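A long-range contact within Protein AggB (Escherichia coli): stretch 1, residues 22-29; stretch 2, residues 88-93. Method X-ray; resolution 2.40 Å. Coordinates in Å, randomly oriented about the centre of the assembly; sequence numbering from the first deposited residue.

Stretch 1 (22-29) ATGRIACR
Stretch 2 88-93: EKQAIF

Five backbone hydrogen bonds join the two stretches. Gly-24 N donates to Phe-93 O at 2.8 Å, and Phe-93 N returns a bond to Gly-24 O at 3.1 Å. Both are nearly straight, with N-H...O angles of 169° and 170°. Two residues along, Ile-26 N donates to Ala-91 O at 3.0 Å and 165°. The return bond, Ala-91 N to Ile-26 O, is 3.1 Å long and more bent, at 136°. The ladder ends with Cys-28 N donating to Lys-89 O at 2.8 Å and 164°, beyond the strand residues of both stretches.

The pattern is that of an antiparallel sheet. Strand 22-27 and strand 90-93 run at 159° to each other, and their axes approach to 4.8 Å. Gly-24 faces Phe-93 and Ile-26 faces Ala-91 as hydrogen-bonded pairs, with CA to CA distances of 5.3 and 5.4 Å. Arg-25 with Ile-92 and Ala-27 with Gln-90 are the non-hydrogen-bonded pairs, with CA atoms 4.7 and 4.3 Å apart. All four pairs are extended. In stretch 1, phi/psi runs from -136/161 at Gly-24 through -121/143 at Arg-25 and -122/112 at Ile-26 to -94/141 at Ala-27. In stretch 2, it is -149/170 at Gln-90, -150/141 at Ala-91, -104/139 at Ile-92 and -141/165 at Phe-93. Lys-89, just before the strand, turns to -69/-30.

CA-H...O contacts supplement the ladder. Ile-92 CA lies 3.5 Å from Gly-24 O, and Arg-25 CA lies 3.5 Å from Ala-91 O. Gln-90 CA is 3.3 Å from Ile-26 O. These carbonyls therefore meet a CA-H as well as an amide.

Phe-93 dominates the packing on the face it shares with Ile-26 and Ala-91. Its chi1 is 61° (p) and chi2 is 91°, which carries the ring across the neighbouring strand over Gly-24. Gly-24 CA sits 3.9 Å from the ring centroid, 21° off the normal, in a CH-pi contact. The absence of a side chain makes this possible: an ideal CB on Gly-24 would lie 2.3 Å from Phe-93 CZ, a clash. Ile-26 N lies at the ring edge. Ile-26 has chi1 167° (t) and chi2 144°, between wells. Its CG2 touches both Phe-93 CE2 and Ala-91 CB, each at 4.1 Å, and these apolar groups pack together.

The other face carries Arg-25, Ala-27, Gln-90 and Ile-92. Arg-25 is t, t, p in chi1 to chi3, with chi4 at -150°. Its aliphatic part lies along stretch 2: CB is 3.8 Å from Ile-92 CD1, and CD is 4.2 Å from Gln-90 CG. Arg-25 NH1 and NH2 are hydrogen-bonded elsewhere in the structure. Ile-92 is m, m. Gln-90 has chi1 77° (p), chi2 -68° (m) and chi3 88°; its CB lies 4.4 Å from Ala-27 CB. The contact buries 485 Å² in total.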

# COMPACT_ATOMS: atom_id res chain seq x y z
N ALA B 22 -22.71 -3.87 -7.71
CA ALA B 22 -23.60 -4.31 -8.78
C ALA B 22 -22.82 -4.31 -10.08
O ALA B 22 -21.82 -3.61 -10.22
CB ALA B 22 -24.82 -3.41 -8.89
N THR B 23 -23.28 -5.12 -11.03
CA THR B 23 -22.69 -5.20 -12.35
C THR B 23 -23.80 -5.09 -13.37
O THR B 23 -24.89 -5.63 -13.16
CB THR B 23 -21.95 -6.53 -12.53
OG1 THR B 23 -20.76 -6.52 -11.75
CG2 THR B 23 -21.59 -6.78 -14.00
N GLY B 24 -23.55 -4.39 -14.46
CA GLY B 24 -24.59 -4.14 -15.42
C GLY B 24 -24.17 -4.33 -16.85
O GLY B 24 -22.97 -4.33 -17.17
N ARG B 25 -25.17 -4.50 -17.73
CA ARG B 25 -24.95 -4.51 -19.16
C ARG B 25 -25.77 -3.40 -19.79
O ARG B 25 -26.88 -3.14 -19.34
CB ARG B 25 -25.34 -5.86 -19.76
CG ARG B 25 -25.26 -5.88 -21.28
CD ARG B 25 -25.76 -7.19 -21.87
NE ARG B 25 -27.10 -7.47 -21.37
CZ ARG B 25 -27.59 -8.69 -21.20
NH1 ARG B 25 -26.84 -9.76 -21.49
NH2 ARG B 25 -28.81 -8.83 -20.71
N ILE B 26 -25.23 -2.74 -20.82
CA ILE B 26 -26.02 -1.84 -21.66
C ILE B 26 -25.94 -2.32 -23.12
O ILE B 26 -24.88 -2.31 -23.74
CB ILE B 26 -25.59 -0.35 -21.50
CG1 ILE B 26 -26.19 0.52 -22.60
CG2 ILE B 26 -24.07 -0.20 -21.45
CD1 ILE B 26 -26.58 1.91 -22.12
N ALA B 27 -27.07 -2.80 -23.64
CA ALA B 27 -27.15 -3.32 -24.99
C ALA B 27 -27.60 -2.23 -25.94
O ALA B 27 -28.45 -1.41 -25.60
CB ALA B 27 -28.10 -4.49 -25.06
N CYS B 28 -27.01 -2.19 -27.13
CA CYS B 28 -27.43 -1.26 -28.15
C CYS B 28 -27.68 -1.98 -29.46
O CYS B 28 -26.73 -2.27 -30.19
CB CYS B 28 -26.36 -0.19 -28.32
SG CYS B 28 -26.17 0.83 -26.86
N ARG B 29 -28.93 -2.29 -29.76
CA ARG B 29 -29.27 -2.94 -31.03
C ARG B 29 -28.82 -2.09 -32.23
O ARG B 29 -27.85 -2.42 -32.91
CB ARG B 29 -30.77 -3.22 -31.13
CG ARG B 29 -31.29 -4.26 -30.14
CD ARG B 29 -30.41 -5.53 -30.10
NE ARG B 29 -31.01 -6.56 -29.25
CZ ARG B 29 -30.42 -7.69 -28.89
NH1 ARG B 29 -29.17 -7.97 -29.27
NH2 ARG B 29 -31.07 -8.56 -28.12
N GLU B 88 -19.47 -1.62 -30.90
CA GLU B 88 -19.86 -2.97 -30.52
C GLU B 88 -21.21 -2.98 -29.84
O GLU B 88 -21.66 -2.00 -29.28
CB GLU B 88 -18.80 -3.67 -29.64
CG GLU B 88 -18.74 -3.20 -28.21
CD GLU B 88 -17.70 -2.12 -28.04
OE1 GLU B 88 -16.85 -1.97 -28.96
OE2 GLU B 88 -17.72 -1.43 -26.99
N LYS B 89 -21.85 -4.12 -29.90
CA LYS B 89 -23.25 -4.22 -29.58
C LYS B 89 -23.59 -4.01 -28.10
O LYS B 89 -24.66 -3.54 -27.78
CB LYS B 89 -23.78 -5.56 -30.09
CG LYS B 89 -23.07 -6.82 -29.54
CD LYS B 89 -21.58 -7.05 -29.96
CE LYS B 89 -21.36 -7.12 -31.46
NZ LYS B 89 -19.92 -6.97 -31.70
N GLN B 90 -22.68 -4.35 -27.20
CA GLN B 90 -23.00 -4.16 -25.79
C GLN B 90 -21.77 -3.86 -24.96
O GLN B 90 -20.66 -3.95 -25.45
CB GLN B 90 -23.80 -5.33 -25.23
CG GLN B 90 -23.00 -6.54 -24.94
CD GLN B 90 -22.48 -7.19 -26.18
OE1 GLN B 90 -21.40 -6.85 -26.68
NE2 GLN B 90 -23.24 -8.16 -26.71
N ALA B 91 -21.98 -3.47 -23.70
CA ALA B 91 -20.88 -3.03 -22.85
C ALA B 91 -21.15 -3.32 -21.39
O ALA B 91 -22.27 -3.20 -20.91
CB ALA B 91 -20.61 -1.58 -23.06
N ILE B 92 -20.11 -3.74 -20.69
CA ILE B 92 -20.24 -4.10 -19.29
C ILE B 92 -19.66 -3.01 -18.39
O ILE B 92 -18.62 -2.41 -18.70
CB ILE B 92 -19.58 -5.45 -19.04
CG1 ILE B 92 -20.31 -6.53 -19.85
CG2 ILE B 92 -19.56 -5.81 -17.55
CD1 ILE B 92 -21.72 -6.80 -19.38
N PHE B 93 -20.37 -2.72 -17.30
CA PHE B 93 -19.94 -1.73 -16.30
C PHE B 93 -20.24 -2.20 -14.88
O PHE B 93 -21.03 -3.12 -14.67
CB PHE B 93 -20.64 -0.39 -16.52
CG PHE B 93 -22.14 -0.47 -16.41
CD1 PHE B 93 -22.77 -0.25 -15.20
CD2 PHE B 93 -22.91 -0.77 -17.53
CE1 PHE B 93 -24.14 -0.34 -15.08
CE2 PHE B 93 -24.29 -0.86 -17.43
CZ PHE B 93 -24.91 -0.64 -16.19